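Local coordinates for protein putative acetyl xylan esterase (Cellvibrio japonicus, PDB 2W9X) that removes acetyl groups from plant cell wall polysaccharides, deacetylating xylan and, with a large preference, glucomannan, at residues 66-71 with 125-130; 182-187 with 347-352; 202-207 with 252-257; 287-292 with 315-320. All blocks are in the same frame, centred on the assembly; numbering follows the deposited sequence.

Contact 1. Residues 66-71 with 125-130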
# COMPACT_ATOMS: atom_id res chain seq x y z
N LEU B 66 -27.77 2.33 38.02
CA LEU B 66 -26.34 2.19 37.73
C LEU B 66 -25.52 3.29 38.40
O LEU B 66 -25.91 4.46 38.41
CB LEU B 66 -26.10 2.20 36.21
CG LEU B 66 -24.74 1.78 35.64
CD1 LEU B 66 -24.47 0.28 35.87
CD2 LEU B 66 -24.69 2.11 34.16
N THR B 67 -24.39 2.90 38.98
CA THR B 67 -23.43 3.84 39.52
C THR B 67 -22.06 3.57 38.92
O THR B 67 -21.64 2.41 38.77
CB THR B 67 -23.36 3.78 41.07
OG1 THR B 67 -24.61 4.21 41.63
CG2 THR B 67 -22.25 4.67 41.63
N LEU B 68 -21.38 4.64 38.55
CA LEU B 68 -20.00 4.58 38.12
C LEU B 68 -19.13 5.08 39.26
O LEU B 68 -19.34 6.18 39.76
CB LEU B 68 -19.80 5.45 36.87
CG LEU B 68 -20.13 4.93 35.47
CD1 LEU B 68 -21.62 4.68 35.25
CD2 LEU B 68 -19.63 5.94 34.46
N LYS B 69 -18.18 4.25 39.69
CA LYS B 69 -17.21 4.66 40.69
C LYS B 69 -15.96 5.18 40.00
O LYS B 69 -15.31 4.45 39.25
CB LYS B 69 -16.84 3.49 41.61
CG LYS B 69 -17.93 3.02 42.55
CD LYS B 69 -17.35 2.02 43.54
CE LYS B 69 -16.81 2.70 44.82
NZ LYS B 69 -17.87 2.96 45.83
N PHE B 70 -15.63 6.43 40.28
CA PHE B 70 -14.47 7.10 39.67
C PHE B 70 -13.37 7.35 40.69
O PHE B 70 -13.65 7.56 41.87
CB PHE B 70 -14.88 8.46 39.12
CG PHE B 70 -15.58 8.42 37.79
CD1 PHE B 70 -14.87 8.18 36.62
CD2 PHE B 70 -16.94 8.70 37.71
CE1 PHE B 70 -15.52 8.18 35.39
CE2 PHE B 70 -17.60 8.71 36.48
CZ PHE B 70 -16.89 8.45 35.32
N ASP B 71 -12.13 7.35 40.23
CA ASP B 71 -11.03 8.03 40.91
C ASP B 71 -10.19 8.71 39.83
O ASP B 71 -9.11 8.23 39.46
CB ASP B 71 -10.18 7.07 41.76
CG ASP B 71 -9.22 7.81 42.70
OD1 ASP B 71 -9.42 9.02 42.96
OD2 ASP B 71 -8.25 7.19 43.19
N LEU B 125 -13.26 2.70 38.77
CA LEU B 125 -13.49 1.65 39.76
C LEU B 125 -14.71 0.76 39.48
O LEU B 125 -15.11 -0.02 40.35
CB LEU B 125 -13.57 2.25 41.17
CG LEU B 125 -12.34 2.95 41.75
CD1 LEU B 125 -12.56 3.32 43.21
CD2 LEU B 125 -11.16 2.04 41.65
N GLY B 126 -15.32 0.89 38.30
CA GLY B 126 -16.37 -0.04 37.89
C GLY B 126 -17.81 0.44 37.81
O GLY B 126 -18.13 1.57 38.21
N PHE B 127 -18.66 -0.44 37.26
CA PHE B 127 -20.10 -0.24 37.13
C PHE B 127 -20.86 -1.00 38.22
O PHE B 127 -20.86 -2.24 38.21
CB PHE B 127 -20.59 -0.76 35.76
CG PHE B 127 -19.99 -0.05 34.57
CD1 PHE B 127 -20.47 1.19 34.17
CD2 PHE B 127 -18.97 -0.65 33.83
CE1 PHE B 127 -19.93 1.84 33.06
CE2 PHE B 127 -18.43 -0.01 32.72
CZ PHE B 127 -18.91 1.24 32.33
N TYR B 128 -21.51 -0.27 39.12
CA TYR B 128 -22.19 -0.85 40.29
C TYR B 128 -23.72 -0.77 40.19
O TYR B 128 -24.27 0.20 39.65
CB TYR B 128 -21.68 -0.20 41.58
CG TYR B 128 -20.32 -0.73 42.00
CD1 TYR B 128 -20.18 -1.50 43.14
CD2 TYR B 128 -19.18 -0.48 41.23
CE1 TYR B 128 -18.94 -2.01 43.53
CE2 TYR B 128 -17.93 -0.98 41.60
CZ TYR B 128 -17.82 -1.74 42.75
OH TYR B 128 -16.59 -2.24 43.13
N THR B 129 -24.39 -1.81 40.72
CA THR B 129 -25.85 -1.95 40.59
C THR B 129 -26.51 -2.49 41.86
O THR B 129 -25.86 -2.68 42.90
CB THR B 129 -26.24 -2.90 39.43
OG1 THR B 129 -25.17 -2.96 38.45
CG2 THR B 129 -27.54 -2.44 38.74
N ASP B 130 -27.82 -2.70 41.75
CA ASP B 130 -28.60 -3.46 42.72
C ASP B 130 -28.41 -4.96 42.41
O ASP B 130 -28.40 -5.35 41.24
CB ASP B 130 -30.08 -3.07 42.61
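Tyr128 N donates to Thr67 O at 2.7 Å in an almost straight bond (178°). Thr67 N returns a bond to Tyr128 O, making an antiparallel hydrogen-bonded pair. Leu68 and Phe127 follow as a non-hydrogen-bonded pair. Then the register slips. Lys69 N bonds to Gly126 O at 3.1 Å, while Lys69 O accepts from Leu125 N at 2.7 Å. Two residues thus stand opposite one, a beta bulge, and Leu125 CB comes within 3.5 Å of Lys69 CB. The positive phi of Gly126 (110°) suits a residue without a side chain.

Lys69 CD lies over one face of the Tyr128 ring, 3.6 Å from Tyr128 CE2, a CH-pi contact set toward the rim. The chain bends at chi3 (89°), which turns CE out of line. NZ is too far from the ring for more than a weak attraction and forms a salt bridge with Asp96. On the other face, Leu68 CD1 packs on Phe127 CD1 at 3.8 Å, and Leu66 CD1 touches Phe127 CB. Val109 and Leu111 help cover this side. In this CE2 N-terminal sandwich sheet, the face of Leu68 and Phe127 is apolar and covered, that of Lys69 and Tyr128 amphipathic and partly exposed.

Contact 2. Residues 182-187 with 347-352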
# COMPACT_ATOMS: atom_id res chain seq x y z
N PRO B 182 -10.80 6.24 16.60
CA PRO B 182 -12.09 5.73 17.11
C PRO B 182 -13.21 5.73 16.07
O PRO B 182 -13.98 4.78 16.00
CB PRO B 182 -12.41 6.66 18.28
CG PRO B 182 -11.05 7.00 18.80
CD PRO B 182 -10.27 7.28 17.51
N LEU B 183 -13.28 6.78 15.24
CA LEU B 183 -14.31 6.86 14.19
C LEU B 183 -14.14 5.76 13.15
O LEU B 183 -15.13 5.16 12.73
CB LEU B 183 -14.31 8.23 13.49
CG LEU B 183 -14.59 9.53 14.23
CD1 LEU B 183 -14.51 10.68 13.22
CD2 LEU B 183 -15.94 9.52 15.00
N THR B 184 -12.91 5.49 12.74
CA THR B 184 -12.64 4.35 11.86
C THR B 184 -13.04 3.00 12.49
O THR B 184 -13.73 2.20 11.86
CB THR B 184 -11.18 4.34 11.34
OG1 THR B 184 -10.90 5.61 10.72
CG2 THR B 184 -10.95 3.25 10.31
N ALA B 185 -12.62 2.75 13.72
CA ALA B 185 -12.94 1.49 14.39
C ALA B 185 -14.46 1.26 14.50
O ALA B 185 -14.96 0.15 14.31
CB ALA B 185 -12.30 1.46 15.74
N LYS B 186 -15.20 2.32 14.79
CA LYS B 186 -16.66 2.23 14.98
C LYS B 186 -17.43 1.88 13.71
O LYS B 186 -18.46 1.19 13.77
CB LYS B 186 -17.19 3.49 15.66
CG LYS B 186 -16.84 3.53 17.16
CD LYS B 186 -17.27 4.82 17.82
CE LYS B 186 -17.04 4.75 19.32
NZ LYS B 186 -17.47 6.02 19.99
N ALA B 187 -16.91 2.30 12.55
CA ALA B 187 -17.51 1.95 11.25
C ALA B 187 -17.42 0.44 10.97
O ALA B 187 -18.20 -0.10 10.19
CB ALA B 187 -16.89 2.76 10.11
N ASN B 347 -12.99 8.72 6.89
CA ASN B 347 -13.62 8.28 5.64
C ASN B 347 -12.59 7.72 4.69
O ASN B 347 -12.85 6.73 4.01
CB ASN B 347 -14.40 9.42 4.96
CG ASN B 347 -15.52 9.97 5.81
OD1 ASN B 347 -15.99 9.30 6.74
ND2 ASN B 347 -15.96 11.19 5.51
N LEU B 348 -11.42 8.34 4.65
CA LEU B 348 -10.30 7.86 3.84
C LEU B 348 -9.90 6.43 4.23
O LEU B 348 -9.74 5.54 3.39
CB LEU B 348 -9.10 8.78 4.06
CG LEU B 348 -8.15 9.27 2.98
CD1 LEU B 348 -8.92 9.87 1.81
CD2 LEU B 348 -7.25 10.32 3.62
N LEU B 349 -9.72 6.24 5.54
CA LEU B 349 -9.34 4.95 6.11
C LEU B 349 -10.44 3.88 5.94
O LEU B 349 -10.16 2.74 5.55
CB LEU B 349 -9.01 5.14 7.59
CG LEU B 349 -7.64 5.75 7.93
CD1 LEU B 349 -7.61 6.11 9.39
CD2 LEU B 349 -6.53 4.75 7.61
N ILE B 350 -11.68 4.27 6.24
CA ILE B 350 -12.83 3.37 6.08
C ILE B 350 -12.94 2.80 4.65
O ILE B 350 -13.05 1.58 4.47
CB ILE B 350 -14.15 4.05 6.51
CG1 ILE B 350 -14.13 4.31 8.01
CG2 ILE B 350 -15.39 3.22 6.04
CD1 ILE B 350 -15.09 5.41 8.50
N THR B 351 -12.89 3.69 3.66
CA THR B 351 -12.92 3.31 2.25
C THR B 351 -11.75 2.40 1.88
O THR B 351 -11.93 1.42 1.15
CB THR B 351 -12.93 4.57 1.35
OG1 THR B 351 -13.97 5.45 1.79
CG2 THR B 351 -13.16 4.22 -0.12
N HIS B 352 -10.56 2.74 2.36
CA HIS B 352 -9.36 1.94 2.13
C HIS B 352 -9.58 0.53 2.68
O HIS B 352 -9.36 -0.45 1.98
CB HIS B 352 -8.13 2.59 2.79
CG HIS B 352 -6.85 1.87 2.52
ND1 HIS B 352 -6.09 2.10 1.39
CD2 HIS B 352 -6.19 0.92 3.22
CE1 HIS B 352 -5.03 1.32 1.41
NE2 HIS B 352 -5.06 0.60 2.51
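Ile350 reaches across to Ala187 and Thr184 with its longer branch. From CB, chi1 (-67°) sets CG1 anti to the carbonyl carbon. There Ile350 CG1 lies 3.8 Å from Ala187 CB and 4.1 Å from Thr184 CG2. The next atom, Ile350 CD1, ends against Ala187 CB at 3.6 Å, with the backbone Leu183 O a little further off. The Ile350 and Thr184 side chains pass one another heading opposite ways.

Thr184 meets Leu349 at about a right angle. Its OG1 is 3.6 Å from Leu349 CD1, and its CG2 is 3.8 Å from Leu349 CB. The hydroxyl is not wasted in this apolar setting, because OG1 is hydrogen-bonded to Phe180 O one turn back in its own helix. The segments touch through packing alone, with no polar bond between them, and the joint is modest in area.

The two helix segments run 9.1 Å apart at closest approach, inclined by 35°. They lie on the same side of the parallel sheet in the SGNH hydrolase fold. Beneath them, Thr184 and Leu349 both rest on Phe147 of strand 144-149. Ala185 packs on Tyr192 of strand 191-196, and Leu349 also touches Ile323 of strand 320-325.

Contact 3. Residues 202-207 with 252-257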
# COMPACT_ATOMS: atom_id res chain seq x y z
N ILE B 202 9.13 9.26 15.53
CA ILE B 202 9.92 8.00 15.46
C ILE B 202 11.23 8.07 16.24
O ILE B 202 11.52 7.18 17.06
CB ILE B 202 10.20 7.59 13.97
CG1 ILE B 202 8.90 7.25 13.25
CG2 ILE B 202 11.25 6.46 13.86
CD1 ILE B 202 8.13 6.07 13.81
N VAL B 203 12.04 9.11 15.99
CA VAL B 203 13.31 9.30 16.71
C VAL B 203 13.42 10.71 17.28
O VAL B 203 14.11 10.93 18.28
CB VAL B 203 14.59 9.04 15.81
CG1 VAL B 203 14.74 7.55 15.47
CG2 VAL B 203 14.60 9.91 14.54
N ARG B 204 12.74 11.64 16.62
CA ARG B 204 12.87 13.07 16.95
C ARG B 204 11.49 13.65 17.25
O ARG B 204 10.56 13.43 16.50
CB ARG B 204 13.56 13.84 15.80
CG ARG B 204 13.79 15.32 16.09
CD ARG B 204 14.52 15.96 14.94
NE ARG B 204 14.84 17.33 15.30
CZ ARG B 204 14.22 18.40 14.81
NH1 ARG B 204 13.29 18.26 13.87
NH2 ARG B 204 14.56 19.62 15.24
N ASN B 205 11.36 14.37 18.36
CA ASN B 205 10.05 14.93 18.74
C ASN B 205 9.95 16.40 18.33
O ASN B 205 10.93 16.96 17.85
CB ASN B 205 9.85 14.74 20.25
CG ASN B 205 10.12 13.31 20.70
OD1 ASN B 205 9.61 12.36 20.11
ND2 ASN B 205 10.92 13.16 21.75
N TYR B 206 8.79 17.04 18.55
CA TYR B 206 8.61 18.43 18.14
C TYR B 206 9.77 19.36 18.55
O TYR B 206 10.08 19.50 19.73
CB TYR B 206 7.30 19.04 18.65
CG TYR B 206 7.15 20.45 18.12
CD1 TYR B 206 6.92 20.68 16.77
CD2 TYR B 206 7.29 21.56 18.96
CE1 TYR B 206 6.79 21.96 16.27
CE2 TYR B 206 7.17 22.86 18.46
CZ TYR B 206 6.94 23.04 17.10
OH TYR B 206 6.81 24.31 16.56
N ASN B 207 10.38 19.99 17.54
CA ASN B 207 11.54 20.87 17.74
C ASN B 207 12.66 20.29 18.63
O ASN B 207 13.33 21.03 19.38
CB ASN B 207 11.10 22.27 18.23
CG ASN B 207 12.23 23.28 18.18
OD1 ASN B 207 13.05 23.28 17.25
ND2 ASN B 207 12.31 24.13 19.20
N ALA B 252 13.58 22.56 11.60
CA ALA B 252 15.00 22.46 11.38
C ALA B 252 15.70 21.95 12.63
O ALA B 252 15.24 22.18 13.75
CB ALA B 252 15.54 23.84 11.01
N LEU B 253 16.82 21.25 12.44
CA LEU B 253 17.65 20.81 13.55
C LEU B 253 18.28 21.99 14.30
O LEU B 253 18.76 22.94 13.69
CB LEU B 253 18.74 19.85 13.06
CG LEU B 253 18.28 18.46 12.58
CD1 LEU B 253 19.27 17.88 11.55
CD2 LEU B 253 18.08 17.52 13.76
N ASN B 254 18.24 21.94 15.62
CA ASN B 254 19.04 22.85 16.45
C ASN B 254 20.46 22.34 16.58
O ASN B 254 20.72 21.17 16.28
CB ASN B 254 18.37 23.02 17.80
CG ASN B 254 16.99 23.63 17.67
OD1 ASN B 254 16.86 24.84 17.51
ND2 ASN B 254 15.95 22.78 17.68
N ASP B 255 21.36 23.21 17.04
CA ASP B 255 22.78 22.89 17.17
C ASP B 255 23.04 21.80 18.21
O ASP B 255 23.97 21.02 18.05
CB ASP B 255 23.58 24.15 17.58
CG ASP B 255 23.66 25.19 16.46
OD1 ASP B 255 23.63 24.81 15.26
OD2 ASP B 255 23.77 26.40 16.79
N ASN B 256 22.23 21.75 19.26
CA ASN B 256 22.47 20.82 20.37
C ASN B 256 21.89 19.40 20.20
O ASN B 256 22.01 18.58 21.10
CB ASN B 256 22.02 21.44 21.70
CG ASN B 256 20.52 21.67 21.78
OD1 ASN B 256 19.79 21.45 20.81
ND2 ASN B 256 20.05 22.11 22.94
N GLU B 257 21.30 19.13 19.04
CA GLU B 257 20.65 17.83 18.77
C GLU B 257 21.66 16.80 18.26
O GLU B 257 22.70 17.17 17.71
CB GLU B 257 19.52 18.02 17.77
CG GLU B 257 18.41 18.94 18.27
CD GLU B 257 17.14 18.86 17.43
OE1 GLU B 257 16.74 19.88 16.83
OE2 GLU B 257 16.53 17.77 17.37
O HOH W 1 14.04 24.34 15.08
O HOH W 2 14.66 26.11 18.73
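Arg204 grips the Glu257 carboxylate side-on with two nitrogens, NE and NH2, in a salt bridge. Arg204 NE donates to Glu257 OE2 at 2.7 Å, and Arg204 NH2 donates to Glu257 OE1 at 2.7 Å. The guanidinium and carboxylate planes are 21° apart, nearly coplanar. Arg204 CG lies anti to the backbone N (chi1 -177°), and the chain stays extended out to NE. Both residues are buried, and the paired charges probably offset each other.

Glu257 OE1 has further donors from its own segment. Asn254 N reaches it at 2.8 Å, and Asn254 ND2 comes from above the carboxylate plane at 3.1 Å. These bonds brace the type I turn from Asn254 to Glu257.

Both loops belong to the SGNH hydrolase domain and lie near its probable transition-state stabilisers. The side chain of Arg204 is about 7 Å from that of Asn247, which has this role by similarity. Next to Asn247, Asp248 accepts from the backbone N atoms of Ile202, Val203 and Arg204.

Other polar bonds link Asn207 and Arg204 to Ala252 and Asn254. Asn254 ND2 donates to Asn207 OD1 at 3.0 Å, approaching 49° out of the amide plane of Asn207. Arg204 NH2 also makes a weak bond to Ala252 O. One water donates to both Asn207 OD1 and Ala252 O. A second accepts from Asn207 ND2 and donates to Asn254 OD1.

Van der Waals packing is slight: Leu253 CD2 lies over one face of the guanidinium, 3.6 Å from Arg204 NE.

Contact 4. Residues 287-292 with 315-320; sequences AQFILM and GGLHQV
Phe289 and Val320 form a parallel bridge, with Phe289 N bonded to Gln319 O at 2.9 Å and Val320 CA in CA-H...O contact with Phe289 O at 3.4 Å, just after an inverse gamma turn centred on Gln319 and closed by a weak bond from Val320 N to His318 O.

The side chains of Phe289 and Val320 share one face of the sheet. Val320 CG2 touches two neighbours, 3.9 Å from Phe289 CB and 3.8 Å from Leu291 CG. Leu317 CD2 approaches the Phe289 ring obliquely and is 4.2 Å from Phe289 CD2. Leu280 of helix 262-283 and Leu312 of helix 300-314 add to this buried apolar layer.

The edge of the contact is more polar in composition. Chi1 of Gln319 (60°) puts CG between its backbone N and carbonyl carbon, and Gln319 CG then rests 3.4 Å from Ala287 O. That buried carbonyl oxygen has no hydrogen-bond partner in the model. Gln319 CB also meets Gln288 CG at 4.1 Å, and the two side chains cross at about a right angle.

Between the segments runs helix 300-314, which ends in a Schellman motif at Gly316, whose phi is positive. Strand, helix and adjacent parallel strand make a beta-alpha-beta crossover, the basic unit of the alpha/beta/alpha sandwich of SGNH hydrolases.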
# COMPACT_ATOMS: atom_id res chain seq x y z
N ALA B 287 -0.98 -8.97 11.73
CA ALA B 287 -1.13 -7.52 11.57
C ALA B 287 -0.73 -7.03 10.18
O ALA B 287 0.32 -7.38 9.66
CB ALA B 287 -0.34 -6.78 12.62
N GLN B 288 -1.60 -6.22 9.60
CA GLN B 288 -1.30 -5.52 8.36
C GLN B 288 -1.19 -4.02 8.67
O GLN B 288 -1.99 -3.47 9.43
CB GLN B 288 -2.36 -5.84 7.30
CG GLN B 288 -2.48 -7.35 7.06
CD GLN B 288 -3.29 -7.73 5.84
OE1 GLN B 288 -3.04 -7.26 4.73
NE2 GLN B 288 -4.27 -8.62 6.04
N PHE B 289 -0.16 -3.39 8.11
CA PHE B 289 0.29 -2.07 8.55
C PHE B 289 -0.06 -0.99 7.53
O PHE B 289 0.06 -1.19 6.32
CB PHE B 289 1.81 -2.07 8.80
CG PHE B 289 2.24 -2.99 9.92
CD1 PHE B 289 2.27 -2.55 11.24
CD2 PHE B 289 2.63 -4.31 9.66
CE1 PHE B 289 2.68 -3.41 12.27
CE2 PHE B 289 3.05 -5.16 10.67
CZ PHE B 289 3.06 -4.71 11.98
N ILE B 290 -0.49 0.16 8.03
CA ILE B 290 -0.74 1.34 7.19
C ILE B 290 0.05 2.51 7.75
O ILE B 290 -0.18 2.93 8.87
CB ILE B 290 -2.23 1.68 7.08
CG1 ILE B 290 -3.01 0.52 6.45
CG2 ILE B 290 -2.44 2.98 6.26
CD1 ILE B 290 -4.52 0.70 6.43
N LEU B 291 0.97 3.03 6.96
CA LEU B 291 1.80 4.14 7.40
C LEU B 291 1.23 5.41 6.80
O LEU B 291 1.22 5.58 5.58
CB LEU B 291 3.27 3.91 6.99
CG LEU B 291 3.84 2.53 7.34
CD1 LEU B 291 5.38 2.55 7.25
CD2 LEU B 291 3.41 2.02 8.75
N MET B 292 0.72 6.27 7.67
CA MET B 292 -0.15 7.38 7.27
C MET B 292 0.49 8.73 7.61
O MET B 292 0.84 8.96 8.76
CB MET B 292 -1.49 7.20 7.99
CG MET B 292 -2.52 8.29 7.75
SD MET B 292 -4.08 7.70 8.42
CE MET B 292 -5.08 9.14 8.10
N GLY B 315 12.90 -6.33 2.70
CA GLY B 315 13.28 -7.29 3.73
C GLY B 315 12.30 -8.45 3.88
O GLY B 315 12.53 -9.37 4.68
N GLY B 316 11.21 -8.43 3.13
CA GLY B 316 10.28 -9.55 3.16
C GLY B 316 9.00 -9.34 3.96
O GLY B 316 8.24 -10.28 4.14
N LEU B 317 8.78 -8.11 4.44
CA LEU B 317 7.55 -7.77 5.16
C LEU B 317 6.65 -6.99 4.21
O LEU B 317 6.74 -5.76 4.11
CB LEU B 317 7.85 -6.94 6.41
CG LEU B 317 6.75 -6.84 7.49
CD1 LEU B 317 7.39 -6.55 8.84
CD2 LEU B 317 5.70 -5.78 7.17
N HIS B 318 5.79 -7.70 3.51
CA HIS B 318 5.11 -7.10 2.40
C HIS B 318 3.77 -6.46 2.79
O HIS B 318 3.26 -5.62 2.06
CB HIS B 318 4.96 -8.11 1.26
CG HIS B 318 6.25 -8.76 0.86
ND1 HIS B 318 7.25 -8.09 0.18
CD2 HIS B 318 6.69 -10.04 1.02
CE1 HIS B 318 8.25 -8.93 -0.05
NE2 HIS B 318 7.94 -10.11 0.45
N GLN B 319 3.23 -6.83 3.96
CA GLN B 319 1.89 -6.36 4.37
C GLN B 319 1.93 -4.94 4.96
O GLN B 319 1.53 -4.69 6.09
CB GLN B 319 1.17 -7.37 5.29
CG GLN B 319 1.88 -7.71 6.62
CD GLN B 319 2.84 -8.88 6.51
OE1 GLN B 319 3.86 -8.80 5.82
NE2 GLN B 319 2.53 -9.98 7.21
N VAL B 320 2.44 -4.02 4.16
CA VAL B 320 2.58 -2.64 4.58
C VAL B 320 2.25 -1.73 3.39
O VAL B 320 2.59 -2.02 2.23
CB VAL B 320 3.98 -2.38 5.25
CG1 VAL B 320 5.13 -2.75 4.32
CG2 VAL B 320 4.11 -0.94 5.80

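Contact 1 stands apart in the N-terminal domain, about 31 Å or more from the others, centre to centre. The remaining three belong to the catalytic SGNH fold. Contacts 2 and 4 meet directly: Leu349 and His352 on the helix of contact 2 pack on Met292 and Ile290 of the strand in contact 4. In contact 4 a larger share of the touching residues is buried. Contact 2 reaches the surface at Ala187. Contact 3 lies in loops near the probable transition-state stabilisers. Contact 1 joins two strands by four backbone bonds, and contact 4 ties the start of one strand to another by a single one plus apolar packing. Contact 2 relies on packing, contact 3 on charge, amides and water.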